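PDB 6ABW: citrate synthase from Metallosphaera sedula, which condenses acetyl-CoA with oxaloacetate, releasing citrate and CoA, as the citrate synthase of the tricarboxylic acid cycle. Local coordinates for the interface of chains A and B. Numbering follows the deposited sequence. Chains: chain A/B, Citrate synthase.

Contact 1 and contact 2 sample one two-fold symmetric dimer interface of citrate synthase, with the centres of their C-alpha atoms about 20 Å apart. They share no residue. Contact 1 is made by loops, with A:Ser209 to A:Leu211 just after helix 199-208 and A:His366 and A:Leu368 just after helix 342-365, meeting B:Leu229 in the loop between helices 214-225 and 233-244. Contact 2 packs helix 104-119 of one chain on its mate, with helix 89-97 beside it. The centre of contact 1 lies about 29 Å from A:His270 and that of contact 2 about 31 Å, which suits roles in assembly rather than direct catalysis.

Contact 1: the interface of chains A and B. Residues chain A 209-211, 366, 368; chain B 229.
B:Leu229 reaches into a loop-lined surface of A:Thr210, A:Leu211 and A:His366, a loop-built part of the two-fold citrate synthase dimer interface; it has 98 Å² of its surface hidden by the partner. The polar link is made by backbone: B:Leu229 N donates to the carbonyl O of A:Thr210 at 3.0 Å. With 165° at the hydrogen the bond is nearly straight.

The apolar contacts belong mainly to the B:Leu229 side chain. Its CG stands anti to the carbonyl carbon (chi1 -54°), and from there the CD1 branch meets the imidazole of A:His366. B:Leu229 CD1 lies 3.4 Å from A:His366 CE1 and 3.6 Å from A:His366 NE2, approaching this edge from somewhat off the ring plane. B:Leu229 CD1 is also 3.7 Å from A:Leu211 CD1, the two leucine side chains meeting at a slant. Closer to the backbone, B:Leu229 CB rests 3.9 Å from A:Thr210 CA. A:Leu368, which is poorly ordered, flanks the group more loosely.

Within chain A, a second-shell bond would restrain rotation of the imidazole, although A:His366 is itself poorly ordered. A:His366 NE2 donates to A:Ser209 O at 2.9 Å, and the acceptor is only 5° out of the ring plane, while the donor sits above the carbonyl plane. A:Leu211 CD2 stands 4.0 Å off the imidazole plane of A:His366, nearer its edge than its middle; the backbone N of A:Leu368 is on the opposite face.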
# COMPACT_ATOMS: atom_id res chain seq x y z
N SER A 209 -3.06 1.82 -10.96
CA SER A 209 -3.10 1.04 -12.23
C SER A 209 -4.14 -0.08 -12.26
O SER A 209 -4.51 -0.58 -13.34
CB SER A 209 -1.72 0.45 -12.58
OG SER A 209 -1.35 -0.74 -11.86
N THR A 210 -4.56 -0.53 -11.11
CA THR A 210 -5.62 -1.53 -11.02
C THR A 210 -6.98 -0.89 -10.82
O THR A 210 -7.96 -1.61 -10.63
CB THR A 210 -5.36 -2.49 -9.84
OG1 THR A 210 -5.57 -1.79 -8.61
CG2 THR A 210 -3.96 -3.06 -9.86
N LEU A 211 -7.02 0.44 -10.68
CA LEU A 211 -8.20 1.22 -10.43
C LEU A 211 -8.67 1.08 -9.02
O LEU A 211 -9.80 1.39 -8.68
CB LEU A 211 -9.30 1.01 -11.50
CG LEU A 211 -8.84 1.33 -12.91
CD1 LEU A 211 -9.97 1.06 -13.91
CD2 LEU A 211 -8.26 2.72 -13.11
N HIS A 366 -3.20 5.66 -18.25
CA HIS A 366 -3.46 4.46 -17.51
C HIS A 366 -2.98 3.28 -18.37
O HIS A 366 -3.59 2.96 -19.41
CB HIS A 366 -4.94 4.32 -17.14
CG HIS A 366 -5.26 2.97 -16.60
ND1 HIS A 366 -5.97 2.03 -17.31
CD2 HIS A 366 -4.85 2.36 -15.46
CE1 HIS A 366 -6.03 0.92 -16.62
NE2 HIS A 366 -5.36 1.08 -15.50
N LEU A 368 -2.10 -0.69 -17.22
CA LEU A 368 -2.11 -1.65 -16.11
C LEU A 368 -0.67 -2.14 -15.90
O LEU A 368 -0.03 -2.59 -16.86
CB LEU A 368 -3.05 -2.82 -16.41
CG LEU A 368 -3.13 -3.97 -15.38
CD1 LEU A 368 -3.50 -3.44 -14.00
CD2 LEU A 368 -4.10 -5.04 -15.88
N LEU B 229 -9.34 -4.00 -11.71
CA LEU B 229 -8.56 -4.64 -12.76
C LEU B 229 -7.62 -5.74 -12.30
O LEU B 229 -6.93 -6.34 -13.13
CB LEU B 229 -7.76 -3.63 -13.57
CG LEU B 229 -8.57 -2.49 -14.15
CD1 LEU B 229 -7.66 -1.60 -14.97
CD2 LEU B 229 -9.78 -2.98 -14.94

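Contact 2: the interface of chains A and B. Residues chain A 94, 110, 113-114, 117; chain B 106, 109-110, 113.
A:Ser113 and B:Thr110 pack closely where helix 104-119 of each chain lies on its counterpart in the citrate synthase dimer. A:Ser113 CB is 3.5 Å from B:Thr110 CA, and the reciprocal pair, A:Thr110 CA with B:Ser113 CB, has the same separation. These small residues bring the two helices close together.

A:Met94 flanks this packing from helix 89-97, with its CE 3.4 Å from B:Thr110 CG2, methyl to methyl. The pair is tight, but A:Met94 is poorly ordered, so little strain can be read from it. The thioether chain crosses the threonine side chain at about a right angle. With OG1 beside the backbone N (chi1 -57°), B:Thr110 turns CG2 toward A:Met94 and OG1 back into its own helix, where B:Thr110 OG1 donates to B:Gly106 O at 3.0 Å.

The hydroxyls of A:Ser113 and B:Ser113 hydrogen-bond to each other, A:Ser113 OG to B:Ser113 OG at 2.8 Å, without a decided direction. B:Ser113 OG also donates to B:Glu109 O, one turn earlier, at 3.0 Å and from above the carbonyl plane.

At the outer rim, a water connects the chains. Water 1 lies 2.9 Å from the carboxylate oxygen B:Glu109 OE1 and 2.8 Å from the hydroxyl A:Ser117 OG, with a longer link to A:Ser113 O. Beside this water link, B:Glu109 OE1 passes 3.2 Å from A:Ser113 CB.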
# COMPACT_ATOMS: atom_id res chain seq x y z
N MET A 94 -10.17 3.65 15.87
CA MET A 94 -9.06 2.83 15.43
C MET A 94 -7.73 3.45 15.70
O MET A 94 -6.80 2.78 16.18
CB MET A 94 -9.14 2.55 13.94
CG MET A 94 -10.31 1.60 13.66
SD MET A 94 -10.50 1.10 11.92
CE MET A 94 -8.81 1.26 11.39
N THR A 110 -3.24 3.01 8.81
CA THR A 110 -4.36 2.25 9.30
C THR A 110 -5.65 3.05 9.14
O THR A 110 -6.66 2.56 8.64
CB THR A 110 -4.12 1.82 10.74
OG1 THR A 110 -2.91 1.08 10.81
CG2 THR A 110 -5.25 0.94 11.24
N SER A 113 -6.66 3.18 5.57
CA SER A 113 -7.26 1.90 5.08
C SER A 113 -8.72 1.87 5.48
O SER A 113 -9.57 1.49 4.66
CB SER A 113 -6.59 0.56 5.55
OG SER A 113 -5.19 0.61 5.36
N ALA A 114 -9.02 2.33 6.69
CA ALA A 114 -10.41 2.42 7.12
C ALA A 114 -11.23 3.40 6.33
O ALA A 114 -12.35 3.13 5.95
CB ALA A 114 -10.50 2.73 8.62
N SER A 117 -12.19 1.79 3.04
CA SER A 117 -13.29 0.87 3.18
C SER A 117 -14.62 1.59 3.29
O SER A 117 -15.64 1.09 2.82
CB SER A 117 -13.05 0.03 4.45
OG SER A 117 -11.95 -0.86 4.24
N GLY B 106 -10.53 -4.91 1.47
CA GLY B 106 -10.37 -3.66 2.19
C GLY B 106 -10.30 -3.87 3.70
O GLY B 106 -9.51 -3.24 4.42
N GLU B 109 -6.91 -5.21 4.32
CA GLU B 109 -5.97 -4.13 4.20
C GLU B 109 -5.88 -3.37 5.55
O GLU B 109 -4.75 -3.09 6.05
CB GLU B 109 -6.39 -3.21 3.04
CG GLU B 109 -5.49 -2.06 2.72
CD GLU B 109 -6.20 -0.93 1.97
OE1 GLU B 109 -7.19 -0.37 2.51
OE2 GLU B 109 -5.75 -0.51 0.92
N THR B 110 -7.02 -3.13 6.17
CA THR B 110 -7.07 -2.39 7.40
C THR B 110 -6.45 -3.20 8.54
O THR B 110 -5.62 -2.71 9.31
CB THR B 110 -8.51 -1.97 7.71
OG1 THR B 110 -9.02 -1.22 6.61
CG2 THR B 110 -8.57 -1.10 8.95
N SER B 113 -2.76 -3.29 8.19
CA SER B 113 -2.10 -2.01 8.58
C SER B 113 -1.94 -2.00 10.09
O SER B 113 -0.87 -1.61 10.59
CB SER B 113 -2.79 -0.68 8.15
OG SER B 113 -3.11 -0.71 6.77
O HOH W 1 -10.08 -0.45 2.15